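Local coordinates for trichomaglin (Trichosanthes lepiniana, PDB 1SGL), which probably cleaves RNA as an S-like ribonuclease of the ribonuclease T2 family, at residues G61-D66 with K114-Y119; G16-S21 with P80-A85; A157-S160 with A164-K167; F120-K125 with K185-R190; G73-Y78 with I96-Q101. All blocks are in the same frame, centred on the assembly; numbering follows the deposited sequence.

Contact 1. Residues G61-D66 with K114-Y119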
# COMPACT_ATOMS: atom_id res chain seq x y z
N GLY A 61 0.95 3.50 22.34
CA GLY A 61 -0.06 2.52 22.69
C GLY A 61 0.23 1.17 22.07
O GLY A 61 0.40 1.05 20.85
N SER A 62 0.27 0.14 22.91
CA SER A 62 0.55 -1.22 22.48
C SER A 62 -0.48 -1.82 21.53
O SER A 62 -1.67 -1.88 21.85
CB SER A 62 0.70 -2.13 23.70
OG SER A 62 1.73 -1.65 24.56
N PHE A 63 -0.01 -2.27 20.37
CA PHE A 63 -0.88 -2.88 19.37
C PHE A 63 -1.53 -4.16 19.92
O PHE A 63 -0.84 -5.07 20.38
CB PHE A 63 -0.08 -3.23 18.12
CG PHE A 63 -0.85 -4.04 17.12
CD1 PHE A 63 -1.96 -3.50 16.48
CD2 PHE A 63 -0.47 -5.34 16.83
CE1 PHE A 63 -2.69 -4.27 15.57
CE2 PHE A 63 -1.19 -6.11 15.92
CZ PHE A 63 -2.30 -5.57 15.29
N ASP A 64 -2.85 -4.21 19.86
CA ASP A 64 -3.59 -5.36 20.36
C ASP A 64 -4.18 -6.17 19.20
O ASP A 64 -5.17 -5.76 18.60
CB ASP A 64 -4.71 -4.88 21.28
CG ASP A 64 -5.43 -6.02 21.96
OD1 ASP A 64 -5.22 -7.19 21.57
OD2 ASP A 64 -6.22 -5.74 22.89
N PRO A 65 -3.59 -7.33 18.87
CA PRO A 65 -4.06 -8.18 17.78
C PRO A 65 -5.54 -8.58 17.87
O PRO A 65 -6.17 -8.85 16.84
CB PRO A 65 -3.15 -9.40 17.88
CG PRO A 65 -1.89 -8.84 18.43
CD PRO A 65 -2.39 -7.91 19.51
N ASP A 66 -6.10 -8.60 19.08
CA ASP A 66 -7.50 -8.98 19.25
C ASP A 66 -8.46 -8.09 18.48
O ASP A 66 -9.49 -8.57 18.00
CB ASP A 66 -7.92 -8.95 20.73
CG ASP A 66 -7.15 -9.94 21.60
OD1 ASP A 66 -6.57 -10.92 21.07
OD2 ASP A 66 -7.13 -9.75 22.83
N LYS A 114 -9.72 7.03 15.07
CA LYS A 114 -9.54 6.72 16.48
C LYS A 114 -9.49 5.23 16.78
O LYS A 114 -10.50 4.54 16.74
CB LYS A 114 -10.67 7.34 17.31
CG LYS A 114 -10.74 8.86 17.23
CD LYS A 114 -11.86 9.40 18.11
CE LYS A 114 -11.99 10.91 18.00
NZ LYS A 114 -13.03 11.44 18.94
N GLY A 115 -8.30 4.73 17.08
CA GLY A 115 -8.16 3.33 17.42
C GLY A 115 -7.90 2.35 16.29
O GLY A 115 -8.18 2.63 15.12
N GLU A 116 -7.36 1.20 16.67
CA GLU A 116 -7.03 0.12 15.74
C GLU A 116 -8.14 -0.26 14.79
O GLU A 116 -7.97 -0.21 13.57
CB GLU A 116 -6.65 -1.14 16.52
CG GLU A 116 -5.24 -1.14 17.02
CD GLU A 116 -4.90 -2.44 17.70
OE1 GLU A 116 -5.05 -3.50 17.05
OE2 GLU A 116 -4.48 -2.41 18.87
N TRP A 117 -9.28 -0.65 15.35
CA TRP A 117 -10.42 -1.08 14.56
C TRP A 117 -10.73 -0.16 13.38
O TRP A 117 -10.76 -0.60 12.23
CB TRP A 117 -11.66 -1.18 15.44
CG TRP A 117 -12.69 -2.04 14.83
CD1 TRP A 117 -12.64 -3.40 14.69
CD2 TRP A 117 -13.92 -1.61 14.25
NE1 TRP A 117 -13.77 -3.84 14.04
CE2 TRP A 117 -14.57 -2.77 13.76
CE3 TRP A 117 -14.54 -0.37 14.08
CZ2 TRP A 117 -15.82 -2.71 13.11
CZ3 TRP A 117 -15.78 -0.31 13.44
CH2 TRP A 117 -16.40 -1.48 12.96
N ASN A 118 -10.95 1.11 13.69
CA ASN A 118 -11.27 2.11 12.69
C ASN A 118 -10.14 2.29 11.68
O ASN A 118 -10.39 2.58 10.51
CB ASN A 118 -11.58 3.44 13.39
CG ASN A 118 -12.09 4.50 12.43
OD1 ASN A 118 -13.00 4.26 11.64
ND2 ASN A 118 -11.51 5.69 12.51
N TYR A 119 -8.90 2.12 12.13
CA TYR A 119 -7.76 2.26 11.24
C TYR A 119 -7.79 1.18 10.15
O TYR A 119 -7.72 1.48 8.96
CB TYR A 119 -6.46 2.15 12.02
CG TYR A 119 -5.21 2.26 11.17
CD1 TYR A 119 -4.88 3.45 10.51
CD2 TYR A 119 -4.36 1.16 11.02
CE1 TYR A 119 -3.72 3.53 9.72
CE2 TYR A 119 -3.22 1.24 10.25
CZ TYR A 119 -2.90 2.42 9.60
OH TYR A 119 -1.74 2.47 8.85
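Glu116 reaches across from the start of helix 116-129 and meets the backbone of Asp64 and the ring of Phe63. Its CB is directed at the 61-66 loop. CG stands anti to the carbonyl carbon (chi1 -81°), and the chain runs on extended, which carries the carboxylate to the loop. CG comes 4.1 Å from Phe63 CD1. CD is closer, 3.4 Å from Phe63 CD1. The Phe63 ring and the carboxylate are tilted 35° against each other, and the two side chains cross at about a right angle. At the tip, OE2 accepts a nearly straight hydrogen bond from Asp64 N, at 2.6 Å. The N-H arrives on the syn side of OE2, somewhat out of the carboxylate plane. OE1 lies 2.7 Å from Asp64 O. The Asp64 side chain turns back on its own loop, where OD1 accepts from Asp66 N at 3.0 Å and closes an Asx turn. Replacing Glu116 by an alanine is likely to leave Asp64 N without its acceptor and the Phe63 ring without its carboxylate neighbour. Phe63 N is hydrogen-bonded in turn to Glu103 of helix 97-106, and Tyr102 of that helix touches both Phe63 and Glu116. A carboxylate just after the N-cap Gly115 thus holds the long loop between strand 40-47 and helix 72-78 against the helical side of this ribonuclease T2 fold.

Contact 2. Residues G16-S21 with P80-A85. With SO4 (sulfate ion), chain C; SO4 (sulfate ion), chain E.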
# COMPACT_ATOMS: atom_id res chain seq x y z
N GLY A 16 4.53 -8.31 -7.69
CA GLY A 16 5.55 -8.85 -8.57
C GLY A 16 6.94 -8.32 -8.29
O GLY A 16 7.93 -9.06 -8.36
N THR A 17 7.03 -7.04 -7.96
CA THR A 17 8.32 -6.43 -7.69
C THR A 17 8.85 -6.72 -6.29
O THR A 17 10.06 -6.85 -6.08
CB THR A 17 8.24 -4.90 -7.92
OG1 THR A 17 7.87 -4.66 -9.28
CG2 THR A 17 9.58 -4.22 -7.62
N SER A 18 7.95 -6.82 -5.32
CA SER A 18 8.34 -7.11 -3.94
C SER A 18 8.80 -8.57 -3.82
O SER A 18 9.49 -8.94 -2.87
CB SER A 18 7.17 -6.89 -2.99
OG SER A 18 6.81 -5.52 -2.91
N CYS A 19 8.40 -9.40 -4.78
CA CYS A 19 8.73 -10.81 -4.76
C CYS A 19 9.80 -11.24 -5.76
O CYS A 19 10.14 -12.42 -5.81
CB CYS A 19 7.48 -11.63 -5.03
SG CYS A 19 6.15 -11.38 -3.81
N ARG A 20 10.32 -10.32 -6.55
CA ARG A 20 11.30 -10.69 -7.56
C ARG A 20 12.66 -11.12 -7.03
O ARG A 20 13.49 -11.65 -7.78
CB ARG A 20 11.49 -9.57 -8.58
CG ARG A 20 12.42 -8.46 -8.16
CD ARG A 20 12.96 -7.78 -9.41
NE ARG A 20 13.81 -6.63 -9.10
CZ ARG A 20 14.49 -5.95 -10.02
NH1 ARG A 20 14.42 -6.31 -11.30
NH2 ARG A 20 15.23 -4.91 -9.67
N SER A 21 12.91 -10.90 -5.75
CA SER A 21 14.18 -11.31 -5.17
C SER A 21 13.96 -12.61 -4.41
O SER A 21 14.35 -12.75 -3.25
CB SER A 21 14.72 -10.22 -4.24
OG SER A 21 16.08 -10.45 -3.92
N PRO A 80 -0.71 -8.51 2.93
CA PRO A 80 0.36 -9.42 3.33
C PRO A 80 1.68 -8.69 3.51
O PRO A 80 1.79 -7.51 3.19
CB PRO A 80 0.42 -10.39 2.17
CG PRO A 80 0.19 -9.47 0.99
CD PRO A 80 -0.99 -8.63 1.48
N THR A 81 2.67 -9.39 4.04
CA THR A 81 3.99 -8.80 4.23
C THR A 81 4.88 -9.41 3.15
O THR A 81 4.55 -10.45 2.59
CB THR A 81 4.57 -9.10 5.63
OG1 THR A 81 5.83 -8.42 5.77
CG2 THR A 81 4.80 -10.59 5.82
N TYR A 82 5.99 -8.76 2.83
CA TYR A 82 6.88 -9.28 1.81
C TYR A 82 8.27 -9.57 2.36
O TYR A 82 9.23 -9.74 1.61
CB TYR A 82 6.95 -8.29 0.63
CG TYR A 82 5.65 -8.23 -0.16
CD1 TYR A 82 5.21 -9.33 -0.90
CD2 TYR A 82 4.82 -7.11 -0.11
CE1 TYR A 82 3.99 -9.32 -1.57
CE2 TYR A 82 3.60 -7.09 -0.78
CZ TYR A 82 3.19 -8.19 -1.50
OH TYR A 82 1.97 -8.18 -2.15
N ARG A 83 8.35 -9.65 3.69
CA ARG A 83 9.59 -9.95 4.41
C ARG A 83 9.29 -11.14 5.31
O ARG A 83 8.13 -11.40 5.64
CB ARG A 83 10.01 -8.78 5.29
CG ARG A 83 10.00 -7.43 4.61
CD ARG A 83 10.38 -6.32 5.57
NE ARG A 83 9.99 -5.01 5.05
CZ ARG A 83 10.20 -3.85 5.68
NH1 ARG A 83 10.79 -3.84 6.86
NH2 ARG A 83 9.79 -2.72 5.13
N CYS A 84 10.32 -11.85 5.73
CA CYS A 84 10.13 -12.99 6.61
C CYS A 84 10.51 -12.66 8.03
O CYS A 84 10.44 -13.52 8.91
CB CYS A 84 10.92 -14.19 6.12
SG CYS A 84 10.07 -15.02 4.75
N ALA A 85 10.91 -11.42 8.26
CA ALA A 85 11.29 -10.97 9.59
C ALA A 85 10.23 -10.02 10.13
O ALA A 85 9.42 -9.50 9.37
CB ALA A 85 12.65 -10.27 9.53
S SO4 C . 6.90 -5.30 3.37
O1 SO4 C . 6.75 -4.22 2.37
O2 SO4 C . 7.88 -6.28 2.87
O3 SO4 C . 5.60 -5.97 3.58
O4 SO4 C . 7.37 -4.73 4.64
S SO4 E . 17.20 -1.91 -7.68
O1 SO4 E . 17.85 -1.88 -6.36
O2 SO4 E . 18.23 -2.03 -8.73
O3 SO4 E . 16.44 -0.67 -7.89
O4 SO4 E . 16.30 -3.08 -7.75
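Ser18 sets its CB over one face of the Tyr82 ring. CB is 3.7 Å from the ring centroid and 22° off the normal, a CH-pi contact. It sits toward the rim, nearest Tyr82 CG at 3.5 Å. Tyr82 CG is anti to the carbonyl carbon (chi1 -70°), turning the ring to Ser18. Cys19 SG approaches the same ring obliquely, 3.7 Å from Tyr82 CD1, in a sulfur-aromatic contact. This tight part joins the end of helix 15-18 to the loop after helix 72-78. The Cys19-Cys31 disulfide, one of seven in this ribonuclease T2 fold, fixes the sulfur beside the ring. Tyr82 OH is hydrogen-bonded to Thr41 OG1 of strand 40-47, pinning the ring's far end. A leucine in place of Tyr82 would probably leave Thr41 without this partner and strip the flat surface from under Ser18. The other side of Tyr82 is polar and looser. Its backbone N donates to O3 of a sulfate at 2.9 Å, and Thr81 OG1 gives that oxygen a weak hydrogen bond. Arg83 NE lies 2.7 Å from O4 of the same ion. Farther off, Arg20 NH2 donates to O4 of a second sulfate at 2.9 Å and pairs with Glu173.

Contact 3. Residues A157-S160 with A164-K167. With SO4 (sulfate ion), chain D.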
# COMPACT_ATOMS: atom_id res chain seq x y z
N ALA A 157 -5.58 5.29 -16.39
CA ALA A 157 -6.51 4.28 -15.91
C ALA A 157 -6.91 4.57 -14.46
O ALA A 157 -8.10 4.55 -14.12
CB ALA A 157 -5.86 2.90 -16.02
N VAL A 158 -5.93 4.85 -13.61
CA VAL A 158 -6.21 5.15 -12.21
C VAL A 158 -6.99 6.44 -12.04
O VAL A 158 -7.98 6.48 -11.32
CB VAL A 158 -4.91 5.23 -11.37
CG1 VAL A 158 -5.23 5.72 -9.96
CG2 VAL A 158 -4.26 3.86 -11.33
N GLU A 159 -6.55 7.51 -12.70
CA GLU A 159 -7.26 8.78 -12.59
C GLU A 159 -8.70 8.67 -13.07
O GLU A 159 -9.61 9.21 -12.44
CB GLU A 159 -6.57 9.87 -13.41
CG GLU A 159 -5.21 10.28 -12.91
CD GLU A 159 -4.55 11.26 -13.85
OE1 GLU A 159 -4.75 11.11 -15.07
OE2 GLU A 159 -3.83 12.16 -13.38
N SER A 160 -8.91 7.98 -14.19
CA SER A 160 -10.25 7.83 -14.74
C SER A 160 -11.16 7.05 -13.80
O SER A 160 -12.34 7.35 -13.69
CB SER A 160 -10.22 7.11 -16.09
OG SER A 160 -9.62 7.92 -17.08
N ALA A 164 -8.69 10.91 -9.28
CA ALA A 164 -7.57 11.71 -8.78
C ALA A 164 -6.24 11.10 -9.21
O ALA A 164 -6.12 9.89 -9.38
CB ALA A 164 -7.62 11.82 -7.25
N ARG A 165 -5.25 11.96 -9.39
CA ARG A 165 -3.92 11.54 -9.81
C ARG A 165 -3.11 10.79 -8.74
O ARG A 165 -2.91 11.30 -7.64
CB ARG A 165 -3.13 12.76 -10.28
CG ARG A 165 -1.68 12.45 -10.65
CD ARG A 165 -0.99 13.68 -11.25
NE ARG A 165 -0.83 14.73 -10.26
CZ ARG A 165 -1.23 15.98 -10.42
NH1 ARG A 165 -1.83 16.35 -11.54
NH2 ARG A 165 -1.06 16.86 -9.44
N PRO A 166 -2.62 9.59 -9.06
CA PRO A 166 -1.83 8.82 -8.09
C PRO A 166 -0.35 9.19 -8.21
O PRO A 166 0.04 9.92 -9.11
CB PRO A 166 -2.06 7.39 -8.52
CG PRO A 166 -2.00 7.53 -10.02
CD PRO A 166 -2.84 8.79 -10.28
N LYS A 167 0.45 8.64 -7.32
CA LYS A 167 1.89 8.85 -7.31
C LYS A 167 2.54 7.47 -7.57
O LYS A 167 2.31 6.53 -6.82
CB LYS A 167 2.31 9.41 -5.95
CG LYS A 167 3.80 9.59 -5.76
CD LYS A 167 4.11 10.59 -4.65
CE LYS A 167 3.44 10.21 -3.33
NZ LYS A 167 3.83 11.13 -2.21
S SO4 D . 5.46 7.94 -1.19
O1 SO4 D . 6.74 7.41 -0.69
O2 SO4 D . 4.35 7.07 -0.77
O3 SO4 D . 5.52 7.99 -2.67
O4 SO4 D . 5.25 9.30 -0.66
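Val158 and Pro166 pack together where the chain leaves helix 151-162 and turns into strand 167-170. This is a tight helix-to-strand connection, in which the loop leading into the strand folds back against the last turns of the helix. The two side chains meet at a slant, with Val158 CG1 3.7 Å from Pro166 CG. CG1 is anti to the backbone N (chi1 172°), which points this methyl at the proline ring. Leu179 and Leu181 of strand 176-184 touch both residues, so the pair belongs to the packing between helix and sheet. Glu159 and Arg165 behave differently. The two chains run alongside each other in one direction. Glu159 OE2 rests against the aliphatic root of Arg165, 3.2 Å from CB. The carboxylate and guanidinium planes are 54° apart, and Glu159 OE2 stays 5.0 Å from Arg165 NH1. Arg165 NE makes a weak hydrogen bond to Cys192 O. The backbones meet in a CA-H...O contact, Glu159 CA to Ala164 O at 3.6 Å.

Contact 4. Residues F120-K125 with K185-R190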
# COMPACT_ATOMS: atom_id res chain seq x y z
N PHE A 120 -7.92 -0.08 10.55
CA PHE A 120 -7.96 -1.17 9.58
C PHE A 120 -9.24 -1.13 8.76
O PHE A 120 -9.23 -1.39 7.56
CB PHE A 120 -7.81 -2.52 10.28
CG PHE A 120 -6.47 -2.69 10.92
CD1 PHE A 120 -5.32 -2.70 10.14
CD2 PHE A 120 -6.35 -2.77 12.30
CE1 PHE A 120 -4.06 -2.78 10.73
CE2 PHE A 120 -5.09 -2.85 12.90
CZ PHE A 120 -3.94 -2.85 12.12
N LYS A 121 -10.35 -0.80 9.41
CA LYS A 121 -11.63 -0.72 8.72
C LYS A 121 -11.57 0.33 7.62
O LYS A 121 -11.97 0.07 6.49
CB LYS A 121 -12.73 -0.34 9.70
CG LYS A 121 -14.09 -0.17 9.05
CD LYS A 121 -15.12 0.24 10.09
CE LYS A 121 -16.50 0.36 9.47
NZ LYS A 121 -17.53 0.73 10.48
N LYS A 122 -11.08 1.52 7.95
CA LYS A 122 -10.99 2.60 6.97
C LYS A 122 -10.00 2.30 5.85
O LYS A 122 -10.27 2.57 4.69
CB LYS A 122 -10.56 3.91 7.65
CG LYS A 122 -11.22 5.12 7.04
CD LYS A 122 -12.70 5.11 7.40
CE LYS A 122 -13.52 5.99 6.48
NZ LYS A 122 -13.52 5.46 5.09
N THR A 123 -8.86 1.74 6.21
CA THR A 123 -7.86 1.42 5.21
C THR A 123 -8.39 0.40 4.21
O THR A 123 -8.20 0.55 3.00
CB THR A 123 -6.57 0.90 5.87
OG1 THR A 123 -6.03 1.92 6.72
CG2 THR A 123 -5.54 0.53 4.80
N LEU A 124 -9.08 -0.62 4.70
CA LEU A 124 -9.64 -1.65 3.83
C LEU A 124 -10.79 -1.10 2.96
O LEU A 124 -10.91 -1.45 1.79
CB LEU A 124 -10.13 -2.84 4.65
CG LEU A 124 -9.00 -3.71 5.21
CD1 LEU A 124 -9.55 -4.73 6.19
CD2 LEU A 124 -8.29 -4.42 4.05
N LYS A 125 -11.62 -0.24 3.55
CA LYS A 125 -12.73 0.34 2.80
C LYS A 125 -12.21 1.14 1.62
O LYS A 125 -12.72 1.02 0.51
CB LYS A 125 -13.57 1.26 3.69
CG LYS A 125 -14.44 0.54 4.71
CD LYS A 125 -15.14 1.52 5.66
CE LYS A 125 -16.12 2.44 4.93
NZ LYS A 125 -15.47 3.32 3.90
N LYS A 185 -9.19 14.88 4.60
CA LYS A 185 -9.69 14.44 5.90
C LYS A 185 -11.04 13.74 5.79
O LYS A 185 -11.38 12.94 6.65
CB LYS A 185 -9.84 15.62 6.86
CG LYS A 185 -8.56 16.39 7.13
CD LYS A 185 -7.55 15.57 7.89
CE LYS A 185 -6.33 16.40 8.25
NZ LYS A 185 -6.63 17.49 9.22
N ASP A 186 -11.81 14.07 4.76
CA ASP A 186 -13.12 13.44 4.55
C ASP A 186 -12.99 12.18 3.71
O ASP A 186 -13.99 11.61 3.26
CB ASP A 186 -14.09 14.42 3.88
CG ASP A 186 -14.62 15.47 4.85
OD1 ASP A 186 -15.42 16.33 4.41
OD2 ASP A 186 -14.26 15.44 6.05
N PHE A 187 -11.76 11.75 3.48
CA PHE A 187 -11.49 10.55 2.72
C PHE A 187 -11.97 10.58 1.28
O PHE A 187 -12.34 9.56 0.72
CB PHE A 187 -12.07 9.34 3.45
CG PHE A 187 -11.41 9.07 4.77
CD1 PHE A 187 -10.11 8.56 4.81
CD2 PHE A 187 -12.03 9.41 5.96
CE1 PHE A 187 -9.45 8.38 6.03
CE2 PHE A 187 -11.38 9.24 7.19
CZ PHE A 187 -10.09 8.73 7.22
N LYS A 188 -11.98 11.77 0.69
CA LYS A 188 -12.33 11.90 -0.71
C LYS A 188 -11.00 11.99 -1.46
O LYS A 188 -10.05 12.59 -0.96
CB LYS A 188 -13.15 13.17 -0.97
CG LYS A 188 -14.65 12.99 -0.78
CD LYS A 188 -15.00 12.54 0.63
CE LYS A 188 -16.49 12.19 0.74
NZ LYS A 188 -16.87 11.78 2.13
N PRO A 189 -10.92 11.38 -2.64
CA PRO A 189 -9.67 11.41 -3.42
C PRO A 189 -9.20 12.81 -3.79
O PRO A 189 -10.00 13.70 -4.07
CB PRO A 189 -10.02 10.57 -4.66
CG PRO A 189 -11.03 9.58 -4.11
CD PRO A 189 -11.90 10.47 -3.26
N ARG A 190 -7.88 12.98 -3.79
CA ARG A 190 -7.24 14.24 -4.12
C ARG A 190 -5.97 13.93 -4.91
O ARG A 190 -5.29 12.94 -4.62
CB ARG A 190 -6.87 14.98 -2.83
CG ARG A 190 -8.05 15.61 -2.12
CD ARG A 190 -8.57 16.80 -2.91
NE ARG A 190 -9.73 17.43 -2.29
CZ ARG A 190 -10.97 16.97 -2.40
NH1 ARG A 190 -11.22 15.88 -3.11
NH2 ARG A 190 -11.97 17.60 -1.80
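Lys122 lays its chain over one face of the Phe187 ring, and this pair makes the whole contact. The segment begins with Phe120, which packs on Trp98 and Tyr102 of helix 97-106. Lys122 comes two residues later and turns toward the 185-190 loop. Bends at chi2 (70°) and chi4 (66°) fold its chain across the ring. CG stands 4.0 Å from the centroid of the Phe187 ring, 18° off its normal, in a CH-pi contact. CE passes 3.8 Å from Phe187 CD2. NZ ends over the same ring, 4.5 Å from the Phe187 centroid, in a cation-pi contact. Thr123 and Leu124 are buried and pack on Ile42 of strand 40-47. Lys125 follows, and its NZ comes within 3.1 Å of Lys122 NZ. From its side, Phe187 also meets Phe8 of strand 7-14 with the ring planes nearly parallel. The contact thus links helix 116-129 to the beta-hairpin turn between strands 176-184 and 189-190 at the surface. Two like charges this close would probably repel unless solvent or an anion screens them, while the pi face of Phe187 is likely to stabilise the ammonium of Lys122, whose methylenes add apolar contact.

Contact 5. Residues G73-Y78 with I96-Q101. With SO4 (sulfate ion), chain B.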
# COMPACT_ATOMS: atom_id res chain seq x y z
N GLY A 73 -9.19 -12.34 7.60
CA GLY A 73 -9.15 -12.93 6.27
C GLY A 73 -8.77 -11.91 5.21
O GLY A 73 -7.95 -12.19 4.34
N LYS A 74 -9.35 -10.73 5.30
CA LYS A 74 -9.07 -9.68 4.34
C LYS A 74 -7.64 -9.15 4.46
O LYS A 74 -7.01 -8.86 3.46
CB LYS A 74 -10.09 -8.55 4.51
CG LYS A 74 -11.52 -9.04 4.27
CD LYS A 74 -12.58 -7.98 4.54
CE LYS A 74 -12.60 -6.92 3.46
NZ LYS A 74 -13.83 -6.08 3.56
N LEU A 75 -7.12 -9.06 5.69
CA LEU A 75 -5.75 -8.58 5.87
C LEU A 75 -4.73 -9.54 5.29
O LEU A 75 -3.76 -9.12 4.66
CB LEU A 75 -5.44 -8.35 7.36
CG LEU A 75 -6.17 -7.18 8.03
CD1 LEU A 75 -5.71 -7.05 9.49
CD2 LEU A 75 -5.88 -5.90 7.27
N VAL A 76 -4.94 -10.84 5.50
CA VAL A 76 -4.02 -11.85 4.99
C VAL A 76 -3.99 -11.84 3.47
O VAL A 76 -2.95 -12.04 2.85
CB VAL A 76 -4.42 -13.26 5.49
CG1 VAL A 76 -3.68 -14.33 4.71
CG2 VAL A 76 -4.10 -13.38 6.98
N GLU A 77 -5.14 -11.59 2.85
CA GLU A 77 -5.21 -11.58 1.41
C GLU A 77 -4.78 -10.24 0.78
O GLU A 77 -4.04 -10.22 -0.20
CB GLU A 77 -6.63 -11.91 0.95
CG GLU A 77 -6.68 -12.49 -0.46
CD GLU A 77 -8.00 -12.23 -1.14
OE1 GLU A 77 -9.07 -12.45 -0.51
OE2 GLU A 77 -7.98 -11.83 -2.33
N TYR A 78 -5.23 -9.13 1.36
CA TYR A 78 -4.92 -7.82 0.80
C TYR A 78 -3.82 -7.01 1.45
O TYR A 78 -3.37 -6.01 0.88
CB TYR A 78 -6.20 -6.99 0.75
CG TYR A 78 -7.28 -7.62 -0.08
CD1 TYR A 78 -8.50 -7.97 0.47
CD2 TYR A 78 -7.07 -7.87 -1.44
CE1 TYR A 78 -9.50 -8.55 -0.30
CE2 TYR A 78 -8.07 -8.44 -2.22
CZ TYR A 78 -9.28 -8.78 -1.64
OH TYR A 78 -10.27 -9.35 -2.40
N ILE A 96 4.46 -7.20 13.57
CA ILE A 96 4.06 -7.65 12.24
C ILE A 96 3.65 -6.37 11.53
O ILE A 96 3.24 -5.40 12.18
CB ILE A 96 2.85 -8.60 12.29
CG1 ILE A 96 1.78 -8.02 13.21
CG2 ILE A 96 3.29 -9.98 12.74
CD1 ILE A 96 0.52 -8.84 13.27
N LEU A 97 3.74 -6.37 10.21
CA LEU A 97 3.40 -5.21 9.39
C LEU A 97 2.18 -4.43 9.88
O LEU A 97 2.28 -3.23 10.11
CB LEU A 97 3.18 -5.65 7.94
CG LEU A 97 2.87 -4.55 6.93
CD1 LEU A 97 4.06 -3.60 6.81
CD2 LEU A 97 2.53 -5.17 5.59
N TRP A 98 1.05 -5.10 10.05
CA TRP A 98 -0.17 -4.43 10.49
C TRP A 98 0.05 -3.65 11.78
O TRP A 98 -0.44 -2.53 11.94
CB TRP A 98 -1.31 -5.43 10.71
CG TRP A 98 -1.45 -6.43 9.60
CD1 TRP A 98 -1.21 -6.23 8.27
CD2 TRP A 98 -1.87 -7.79 9.73
NE1 TRP A 98 -1.44 -7.39 7.57
CE2 TRP A 98 -1.85 -8.36 8.44
CE3 TRP A 98 -2.27 -8.59 10.82
CZ2 TRP A 98 -2.21 -9.69 8.20
CZ3 TRP A 98 -2.62 -9.91 10.58
CH2 TRP A 98 -2.59 -10.45 9.28
N GLY A 99 0.80 -4.25 12.70
CA GLY A 99 1.08 -3.60 13.97
C GLY A 99 1.97 -2.39 13.81
O GLY A 99 1.67 -1.32 14.35
N GLN A 100 3.06 -2.56 13.07
CA GLN A 100 3.99 -1.47 12.84
C GLN A 100 3.30 -0.27 12.17
O GLN A 100 3.51 0.87 12.59
CB GLN A 100 5.14 -1.92 11.95
CG GLN A 100 6.08 -0.79 11.60
CD GLN A 100 6.59 -0.87 10.19
OE1 GLN A 100 5.80 -1.01 9.25
NE2 GLN A 100 7.90 -0.80 10.02
N GLN A 101 2.48 -0.54 11.15
CA GLN A 101 1.78 0.53 10.45
C GLN A 101 0.84 1.26 11.38
O GLN A 101 0.77 2.49 11.36
CB GLN A 101 1.00 -0.01 9.25
CG GLN A 101 1.90 -0.41 8.10
CD GLN A 101 2.70 0.76 7.57
OE1 GLN A 101 2.14 1.77 7.16
NE2 GLN A 101 4.02 0.64 7.60
S SO4 B . 6.82 2.86 6.48
O1 SO4 B . 8.19 3.38 6.56
O2 SO4 B . 6.18 2.97 7.80
O3 SO4 B . 6.86 1.44 6.06
O4 SO4 B . 6.03 3.62 5.48
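Gln101 NE2, on the helix whose Trp98 packs against Leu75, donates to several oxygens. It gives a hydrogen bond to Gln100 OE1 at 2.9 Å, meeting that oxygen from above the carbonyl plane. It also donates to O2 of a sulfate at 3.2 Å and, weakly, to O3 of the same ion. A bend at chi2 (-61°) brings the Gln101 amide round to this place. The packing with helix 72-78 lies toward the other end of the segment. There Leu75 CB sits over one face of the Trp98 indole, 3.9 Å from the centroid of the six-membered ring, in a CH-pi contact. Its nearest atom is Trp98 CZ2, at 3.6 Å. Leu75 CD1 reaches on to the ring fusion, 3.9 Å from Trp98 CD2. Val76 adds a lighter touch, with CG2 4.0 Å from Trp98 CH2. The indole is fixed from its polar side as well, since NE1 is hydrogen-bonded to Trp79 O. The Trp79 ring meets Trp98 edge-to-face. The sulfate is also bound by His43 and His105. These histidines lie in the IHGL and KHGTC sequences that mark ribonuclease T2 enzymes, so the ion probably occupies a phosphate position in the active site, and the packing of helix 97-106 on helix 72-78 adjoins that site.

Contacts 1, 4 and 5 cluster on the helical side of the fold. Contacts 1 and 5 have centres about 12 Å apart, and contact 4 lies about 16 Å from each. Helix 116-129 serves contacts 1 and 4, and contact 5 is nested in the chain loop that contact 1 closes. Contact 2 crosses contacts 1 and 5 along the chain and touches contact 5 where Pro80 meets Leu97. Contact 3 is nested inside the loop of contact 4 and touches it through Ala164. Its centre is about 30 Å from that of contact 1, across the centre of the chain. Contacts 3 and 4 join helices to loops beside sheet strands; the others join helices and loops together.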